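Local coordinates for protein thiol-activated cytolysin (Desulfobulbus propionicus, PDB 6NAL) that probably forms pores in target membranes, as expected of a thiol-activated cytolysin related to the cholesterol-dependent cytolysins, at residues S443-V457 / T462-D474. Residues are numbered along the deposited sequence; the frame is centred on the assembly and turned at random.
Sequences SGYKVGRALVPLRTV and TTLHQTFSMTPAD
Phe468 lays one face of its ring against the backbone of Gly444, whose CA sits over that face, 4.0 Å from the ring centroid, in a CH-pi contact. With CG anti to the backbone N (chi1 179°), the ring reaches across to the other sheet. Two residues along, on the same side of strand 465-471, selenomethionine Met470 bends at its last torsion, bringing CE to 3.5 Å from Lys446 CD, a tight fit; its SE lies 3.9 Å from Arg455 CD, and Val457 CG1 packs on its CG. Arg455 turns at chi3 (-61°) toward the C terminus. Its NH2 meets a lone pair of Ala450 O in the carbonyl plane and is modelled 2.5 Å from Asp474 OD2 as a salt bridge, doubtful because Asp474 is poorly ordered. The Arg455 guanidinium has Pro472 over one face and Arg449 CB over the other, both offset toward the rim. Arg449 NE, beside Asp474, is buried without a modelled partner. A water bridges Ser443 OG and Gln466 OE1; Ser443 OG also bonds Thr429 OG1, and Gln466 NE2 bonds Gly431 O. Thr456 and Thr471, side chains opposite Val457 and Met470, form an antiparallel hydrogen-bonded pair (Thr456 N to Thr471 O 2.8 Å, Thr471 N to Thr456 O 2.9 Å). The contact thus packs together two sheets of the C-terminal beta sandwich: strand 440-449 borders strand 422-432, while hairpin 454-462/465-471 joins strand 349-372.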
ATOM      1  N   SER A 443     -17.118 -10.915 -29.969  1.00 42.35           N
ATOM      2  CA  SER A 443     -18.178 -10.058 -29.447  1.00 37.07           C
ATOM      3  C   SER A 443     -17.769  -9.312 -28.189  1.00 37.86           C
ATOM      4  O   SER A 443     -18.507  -8.428 -27.737  1.00 45.45           O
ATOM      5  CB  SER A 443     -19.431 -10.884 -29.162  1.00 43.01           C
ATOM      6  OG  SER A 443     -19.139 -11.971 -28.298  1.00 45.82           O
ATOM      7  N   GLY A 444     -16.613  -9.622 -27.623  1.00 39.92           N
ATOM      8  CA  GLY A 444     -16.183  -8.974 -26.409  1.00 37.02           C
ATOM      9  C   GLY A 444     -14.768  -9.342 -26.056  1.00 36.21           C
ATOM     10  O   GLY A 444     -14.387 -10.488 -26.208  1.00 36.14           O
ATOM     11  N   TYR A 445     -13.982  -8.388 -25.590  1.00 38.13           N
ATOM     12  CA  TYR A 445     -12.577  -8.601 -25.219  1.00 43.20           C
ATOM     13  C   TYR A 445     -12.281  -7.564 -24.133  1.00 38.63           C
ATOM     14  O   TYR A 445     -11.937  -6.419 -24.435  1.00 37.01           O
ATOM     15  CB  TYR A 445     -11.617  -8.439 -26.380  1.00 39.46           C
ATOM     16  CG  TYR A 445     -10.234  -9.002 -26.179  1.00 43.75           C
ATOM     17  CD1 TYR A 445      -9.864  -9.660 -25.001  1.00 48.63           C
ATOM     18  CD2 TYR A 445      -9.302  -8.926 -27.213  1.00 42.14           C
ATOM     19  CE1 TYR A 445      -8.584 -10.217 -24.871  1.00 37.16           C
ATOM     20  CE2 TYR A 445      -8.050  -9.463 -27.089  1.00 47.73           C
ATOM     21  CZ  TYR A 445      -7.698 -10.105 -25.926  1.00 43.86           C
ATOM     22  OH  TYR A 445      -6.433 -10.607 -25.868  1.00 51.01           O
ATOM     23  N   LYS A 446     -12.441  -7.979 -22.890  1.00 35.72           N
ATOM     24  CA  LYS A 446     -12.196  -7.167 -21.701  1.00 43.56           C
ATOM     25  C   LYS A 446     -10.947  -7.723 -21.040  1.00 43.25           C
ATOM     26  O   LYS A 446     -10.875  -8.927 -20.762  1.00 45.43           O
ATOM     27  CB  LYS A 446     -13.423  -7.222 -20.782  1.00 41.95           C
ATOM     28  CG  LYS A 446     -14.767  -6.881 -21.580  1.00 46.43           C
ATOM     29  CD  LYS A 446     -15.129  -5.400 -21.464  1.00 53.05           C
ATOM     30  CE  LYS A 446     -16.313  -4.987 -22.348  1.00 60.56           C
ATOM     31  NZ  LYS A 446     -15.942  -4.938 -23.791  1.00 68.50           N
ATOM     32  N   VAL A 447      -9.931  -6.880 -20.891  1.00 54.58           N
ATOM     33  CA  VAL A 447      -8.694  -7.252 -20.213  1.00 44.19           C
ATOM     34  C   VAL A 447      -8.569  -6.421 -18.946  1.00 40.07           C
ATOM     35  O   VAL A 447      -9.150  -5.351 -18.819  1.00 47.61           O
ATOM     36  CB  VAL A 447      -7.442  -7.054 -21.086  1.00 52.87           C
ATOM     37  CG1 VAL A 447      -7.383  -8.105 -22.174  1.00 54.36           C
ATOM     38  CG2 VAL A 447      -7.441  -5.644 -21.640  1.00 54.60           C
ATOM     39  N   GLY A 448      -7.823  -6.957 -17.981  1.00 47.43           N
ATOM     40  CA  GLY A 448      -7.387  -6.185 -16.830  1.00 42.23           C
ATOM     41  C   GLY A 448      -8.484  -5.825 -15.869  1.00 40.86           C
ATOM     42  O   GLY A 448      -8.389  -4.817 -15.178  1.00 54.28           O
ATOM     43  N   ARG A 449      -9.520  -6.634 -15.788  1.00 45.94           N
ATOM     44  CA  ARG A 449     -10.602  -6.345 -14.867  1.00 41.53           C
ATOM     45  C   ARG A 449     -10.298  -6.901 -13.481  1.00 42.02           C
ATOM     46  O   ARG A 449      -9.439  -7.770 -13.284  1.00 40.22           O
ATOM     47  CB  ARG A 449     -11.928  -6.909 -15.389  1.00 43.27           C
ATOM     48  CG  ARG A 449     -12.391  -6.340 -16.744  1.00 50.62           C
ATOM     49  CD  ARG A 449     -12.411  -4.837 -16.753  1.00 65.40           C
ATOM     50  NE  ARG A 449     -13.460  -4.208 -17.568  1.00 68.73           N
ATOM     51  CZ  ARG A 449     -13.303  -3.863 -18.849  1.00 72.98           C
ATOM     52  NH1 ARG A 449     -12.159  -4.126 -19.489  1.00 73.72           N
ATOM     53  NH2 ARG A 449     -14.287  -3.260 -19.511  1.00 76.82           N
ATOM     54  N   ALA A 450     -11.026  -6.374 -12.513  1.00 39.53           N
ATOM     55  CA  ALA A 450     -10.881  -6.682 -11.101  1.00 43.60           C
ATOM     56  C   ALA A 450     -11.772  -7.842 -10.713  1.00 41.76           C
ATOM     57  O   ALA A 450     -12.796  -8.112 -11.345  1.00 48.30           O
ATOM     58  CB  ALA A 450     -11.291  -5.479 -10.276  1.00 37.44           C
ATOM     59  N   LEU A 451     -11.379  -8.522  -9.661  1.00 39.99           N
ATOM     60  CA  LEU A 451     -12.205  -9.560  -9.075  1.00 39.76           C
ATOM     61  C   LEU A 451     -13.304  -8.881  -8.269  1.00 51.26           C
ATOM     62  O   LEU A 451     -13.028  -8.192  -7.285  1.00 49.43           O
ATOM     63  CB  LEU A 451     -11.369 -10.470  -8.184  1.00 38.65           C
ATOM     64  CG  LEU A 451     -12.105 -11.657  -7.592  1.00 43.92           C
ATOM     65  CD1 LEU A 451     -12.623 -12.580  -8.662  1.00 43.64           C
ATOM     66  CD2 LEU A 451     -11.155 -12.382  -6.653  1.00 45.55           C
ATOM     67  N   VAL A 452     -14.542  -9.068  -8.693  1.00 55.61           N
ATOM     68  CA  VAL A 452     -15.717  -8.557  -7.996  1.00 47.76           C
ATOM     69  C   VAL A 452     -16.519  -9.775  -7.555  1.00 49.18           C
ATOM     70  O   VAL A 452     -16.221 -10.908  -7.969  1.00 50.89           O
ATOM     71  CB  VAL A 452     -16.515  -7.626  -8.913  1.00 48.72           C
ATOM     72  CG1 VAL A 452     -15.608  -6.475  -9.436  1.00 43.73           C
ATOM     73  CG2 VAL A 452     -17.100  -8.408 -10.069  1.00 49.02           C
ATOM     74  N   PRO A 453     -17.527  -9.617  -6.722  1.00 49.10           N
ATOM     75  CA  PRO A 453     -18.202 -10.825  -6.216  1.00 53.99           C
ATOM     76  C   PRO A 453     -18.913 -11.634  -7.286  1.00 48.01           C
ATOM     77  O   PRO A 453     -18.830 -12.876  -7.290  1.00 41.81           O
ATOM     78  CB  PRO A 453     -19.157 -10.254  -5.162  1.00 55.67           C
ATOM     79  CG  PRO A 453     -18.386  -9.034  -4.613  1.00 53.70           C
ATOM     80  CD  PRO A 453     -17.756  -8.436  -5.873  1.00 50.86           C
ATOM     81  N   LEU A 454     -19.592 -10.978  -8.218  1.00 46.77           N
ATOM     82  CA  LEU A 454     -20.228 -11.712  -9.304  1.00 47.26           C
ATOM     83  C   LEU A 454     -20.071 -10.949 -10.603  1.00 39.92           C
ATOM     84  O   LEU A 454     -20.568  -9.830 -10.723  1.00 49.36           O
ATOM     85  CB  LEU A 454     -21.705 -11.950  -9.022  1.00 45.80           C
ATOM     86  CG  LEU A 454     -22.370 -12.765 -10.146  1.00 59.99           C
ATOM     87  CD1 LEU A 454     -21.993 -14.239 -10.065  1.00 55.21           C
ATOM     88  CD2 LEU A 454     -23.870 -12.600 -10.094  1.00 62.59           C
ATOM     89  N   ARG A 455     -19.404 -11.567 -11.574  1.00 38.86           N
ATOM     90  CA  ARG A 455     -19.280 -11.024 -12.916  1.00 40.44           C
ATOM     91  C   ARG A 455     -19.967 -11.998 -13.861  1.00 35.88           C
ATOM     92  O   ARG A 455     -19.677 -13.200 -13.836  1.00 43.46           O
ATOM     93  CB  ARG A 455     -17.815 -10.818 -13.297  1.00 44.70           C
ATOM     94  CG  ARG A 455     -17.668 -10.083 -14.611  1.00 44.86           C
ATOM     95  CD  ARG A 455     -16.260  -9.794 -14.988  1.00 45.86           C
ATOM     96  NE  ARG A 455     -15.575  -8.948 -14.014  1.00 47.40           N
ATOM     97  CZ  ARG A 455     -15.599  -7.628 -14.037  1.00 47.46           C
ATOM     98  NH1 ARG A 455     -16.317  -7.009 -14.953  1.00 57.09           N
ATOM     99  NH2 ARG A 455     -14.936  -6.935 -13.127  1.00 53.69           N
ATOM    100  N   THR A 456     -20.881 -11.487 -14.683  1.00 40.53           N
ATOM    101  CA  THR A 456     -21.666 -12.303 -15.604  1.00 41.50           C
ATOM    102  C   THR A 456     -21.397 -11.821 -17.013  1.00 38.16           C
ATOM    103  O   THR A 456     -21.468 -10.621 -17.273  1.00 47.56           O
ATOM    104  CB  THR A 456     -23.158 -12.186 -15.313  1.00 42.22           C
ATOM    105  OG1 THR A 456     -23.432 -12.614 -13.981  1.00 48.88           O
ATOM    106  CG2 THR A 456     -23.957 -13.059 -16.232  1.00 47.44           C
ATOM    107  N   VAL A 457     -21.071 -12.729 -17.920  1.00 40.82           N
ATOM    108  CA  VAL A 457     -20.967 -12.372 -19.329  1.00 40.23           C
ATOM    109  C   VAL A 457     -21.943 -13.238 -20.102  1.00 42.34           C
ATOM    110  O   VAL A 457     -21.864 -14.471 -20.046  1.00 46.45           O
ATOM    111  CB  VAL A 457     -19.533 -12.498 -19.882  1.00 45.00           C
ATOM    112  CG1 VAL A 457     -18.518 -11.917 -18.907  1.00 44.73           C
ATOM    113  CG2 VAL A 457     -19.162 -13.876 -20.201  1.00 47.25           C
ATOM    114  N   THR A 462     -27.712 -14.082 -33.040  1.00 41.45           N
ATOM    115  CA  THR A 462     -27.548 -15.045 -34.121  1.00 51.18           C
ATOM    116  C   THR A 462     -26.190 -14.819 -34.743  1.00 45.10           C
ATOM    117  O   THR A 462     -25.500 -13.870 -34.379  1.00 46.59           O
ATOM    118  CB  THR A 462     -28.590 -14.884 -35.230  1.00 44.78           C
ATOM    119  OG1 THR A 462     -28.309 -13.648 -35.881  1.00 43.43           O
ATOM    120  CG2 THR A 462     -30.009 -14.924 -34.677  1.00 41.66           C
ATOM    121  N   THR A 463     -25.890 -15.614 -35.785  1.00 40.53           N
ATOM    122  CA  THR A 463     -24.553 -15.664 -36.385  1.00 47.86           C
ATOM    123  C   THR A 463     -24.069 -14.288 -36.828  1.00 50.86           C
ATOM    124  O   THR A 463     -22.900 -13.946 -36.655  1.00 47.96           O
ATOM    125  CB  THR A 463     -24.562 -16.583 -37.613  1.00 54.93           C
ATOM    126  OG1 THR A 463     -25.750 -16.299 -38.356  1.00 67.24           O
ATOM    127  CG2 THR A 463     -24.533 -18.080 -37.278  1.00 50.11           C
ATOM    128  N   LEU A 464     -24.929 -13.512 -37.479  1.00 53.85           N
ATOM    129  CA  LEU A 464     -24.514 -12.212 -38.001  1.00 50.74           C
ATOM    130  C   LEU A 464     -24.917 -11.051 -37.107  1.00 41.61           C
ATOM    131  O   LEU A 464     -24.587  -9.911 -37.419  1.00 41.26           O
ATOM    132  CB  LEU A 464     -25.081 -12.016 -39.409  1.00 59.98           C
ATOM    133  CG  LEU A 464     -24.495 -13.012 -40.421  1.00 69.67           C
ATOM    134  CD1 LEU A 464     -25.288 -14.311 -40.533  1.00 70.44           C
ATOM    135  CD2 LEU A 464     -24.377 -12.404 -41.828  1.00 77.15           C
ATOM    136  N   HIS A 465     -25.626 -11.307 -36.003  1.00 46.57           N
ATOM    137  CA  HIS A 465     -25.922 -10.266 -35.010  1.00 50.17           C
ATOM    138  C   HIS A 465     -25.688 -10.823 -33.603  1.00 47.13           C
ATOM    139  O   HIS A 465     -26.597 -11.351 -32.960  1.00 43.90           O
ATOM    140  CB  HIS A 465     -27.336  -9.717 -35.141  1.00 54.53           C
ATOM    141  CG  HIS A 465     -27.537  -8.454 -34.369  1.00 60.39           C
ATOM    142  ND1 HIS A 465     -27.392  -7.206 -34.935  1.00 65.97           N
ATOM    143  CD2 HIS A 465     -27.824  -8.246 -33.063  1.00 60.73           C
ATOM    144  CE1 HIS A 465     -27.609  -6.283 -34.017  1.00 70.83           C
ATOM    145  NE2 HIS A 465     -27.863  -6.887 -32.869  1.00 65.63           N
ATOM    146  N   GLN A 466     -24.467 -10.665 -33.114  1.00 45.91           N
ATOM    147  CA  GLN A 466     -24.029 -11.331 -31.904  1.00 39.99           C
ATOM    148  C   GLN A 466     -24.010 -10.316 -30.778  1.00 45.06           C
ATOM    149  O   GLN A 466     -23.363  -9.276 -30.894  1.00 50.32           O
ATOM    150  CB  GLN A 466     -22.633 -11.931 -32.066  1.00 38.69           C
ATOM    151  CG  GLN A 466     -22.513 -13.079 -33.040  1.00 40.79           C
ATOM    152  CD  GLN A 466     -21.069 -13.621 -33.112  1.00 46.07           C
ATOM    153  OE1 GLN A 466     -20.219 -13.434 -32.218  1.00 41.58           O
ATOM    154  NE2 GLN A 466     -20.800 -14.287 -34.183  1.00 39.91           N
ATOM    155  N   THR A 467     -24.684 -10.624 -29.689  1.00 33.10           N
ATOM    156  CA  THR A 467     -24.851  -9.679 -28.606  1.00 36.29           C
ATOM    157  C   THR A 467     -23.962 -10.092 -27.453  1.00 38.25           C
ATOM    158  O   THR A 467     -23.649 -11.279 -27.282  1.00 41.23           O
ATOM    159  CB  THR A 467     -26.307  -9.637 -28.155  1.00 44.64           C
ATOM    160  OG1 THR A 467     -26.631 -10.912 -27.603  1.00 38.51           O
ATOM    161  CG2 THR A 467     -27.236  -9.286 -29.369  1.00 44.26           C
ATOM    162  N   PHE A 468     -23.549  -9.094 -26.685  1.00 37.39           N
ATOM    163  CA  PHE A 468     -22.634  -9.270 -25.571  1.00 36.67           C
ATOM    164  C   PHE A 468     -23.025  -8.314 -24.474  1.00 46.22           C
ATOM    165  O   PHE A 468     -23.275  -7.133 -24.732  1.00 52.67           O
ATOM    166  CB  PHE A 468     -21.203  -8.976 -25.984  1.00 36.28           C
ATOM    167  CG  PHE A 468     -20.184  -9.125 -24.870  1.00 40.78           C
ATOM    168  CD1 PHE A 468     -19.873  -8.064 -24.042  1.00 41.42           C
ATOM    169  CD2 PHE A 468     -19.494 -10.301 -24.696  1.00 43.85           C
ATOM    170  CE1 PHE A 468     -18.897  -8.184 -23.052  1.00 40.23           C
ATOM    171  CE2 PHE A 468     -18.527 -10.433 -23.698  1.00 32.19           C
ATOM    172  CZ  PHE A 468     -18.219  -9.378 -22.896  1.00 35.47           C
ATOM    173  N   SER A 469     -23.066  -8.821 -23.259  1.00 43.70           N
ATOM    174  CA  SER A 469     -23.337  -7.976 -22.117  1.00 50.01           C
ATOM    175  C   SER A 469     -22.534  -8.556 -20.976  1.00 40.06           C
ATOM    176  O   SER A 469     -22.480  -9.781 -20.791  1.00 40.12           O
ATOM    177  CB  SER A 469     -24.825  -7.914 -21.770  1.00 48.76           C
ATOM    178  OG  SER A 469     -25.139  -8.869 -20.768  1.00 60.83           O
HETATM  179  N   MSE A 470     -21.868  -7.667 -20.264  1.00 42.91           N
HETATM  180  CA  MSE A 470     -21.109  -8.038 -19.092  1.00 46.13           C
HETATM  181  C   MSE A 470     -21.645  -7.215 -17.926  1.00 38.38           C
HETATM  182  O   MSE A 470     -21.917  -6.036 -18.097  1.00 47.94           O
HETATM  183  CB  MSE A 470     -19.639  -7.776 -19.278  1.00 44.36           C
HETATM  184  CG  MSE A 470     -18.883  -8.079 -18.018  1.00 46.56           C
HETATM  185 SE   MSE A 470     -17.023  -8.042 -18.388  0.59 56.00          SE
HETATM  186  CE  MSE A 470     -16.717  -6.126 -18.459  1.00 59.55           C
ATOM    187  N   THR A 471     -21.774  -7.829 -16.762  1.00 45.43           N
ATOM    188  CA  THR A 471     -22.267  -7.182 -15.558  1.00 50.35           C
ATOM    189  C   THR A 471     -21.318  -7.552 -14.433  1.00 46.50           C
ATOM    190  O   THR A 471     -21.168  -8.757 -14.127  1.00 59.38           O
ATOM    191  CB  THR A 471     -23.681  -7.644 -15.252  1.00 50.57           C
ATOM    192  OG1 THR A 471     -24.539  -7.319 -16.355  1.00 55.28           O
ATOM    193  CG2 THR A 471     -24.152  -7.006 -14.029  1.00 45.16           C
ATOM    194  N   PRO A 472     -20.684  -6.577 -13.769  1.00 54.02           N
ATOM    195  CA  PRO A 472     -20.743  -5.127 -14.004  1.00 55.36           C
ATOM    196  C   PRO A 472     -19.999  -4.774 -15.273  1.00 61.21           C
ATOM    197  O   PRO A 472     -19.079  -5.492 -15.630  1.00 62.90           O
ATOM    198  CB  PRO A 472     -20.063  -4.533 -12.762  1.00 60.89           C
ATOM    199  CG  PRO A 472     -19.202  -5.616 -12.232  1.00 61.94           C
ATOM    200  CD  PRO A 472     -19.896  -6.913 -12.572  1.00 55.76           C
ATOM    201  N   ALA A 473     -20.399  -3.710 -15.963  1.00 65.68           N
ATOM    202  CA  ALA A 473     -19.728  -3.304 -17.199  1.00 73.18           C
ATOM    203  C   ALA A 473     -18.529  -2.425 -16.842  1.00 87.19           C
ATOM    204  O   ALA A 473     -18.519  -1.207 -17.019  1.00 97.46           O
ATOM    205  CB  ALA A 473     -20.702  -2.595 -18.130  1.00 71.80           C
ATOM    206  N   ASP A 474     -17.507  -3.082 -16.304  1.00 88.30           N
ATOM    207  CA  ASP A 474     -16.256  -2.428 -15.933  1.00 90.18           C
ATOM    208  C   ASP A 474     -15.558  -1.897 -17.176  1.00 95.22           C
ATOM    209  O   ASP A 474     -15.896  -0.823 -17.677  1.00 99.03           O
ATOM    210  CB  ASP A 474     -15.350  -3.405 -15.170  1.00 81.40           C
ATOM    211  CG  ASP A 474     -15.899  -3.737 -13.790  1.00 82.63           C
ATOM    212  OD1 ASP A 474     -17.039  -3.301 -13.498  1.00 85.60           O
ATOM    213  OD2 ASP A 474     -15.204  -4.413 -12.994  1.00 80.86           O
TER
HETATM  214  O   HOH W   1     -20.367 -13.979 -29.600  1.00 39.10           O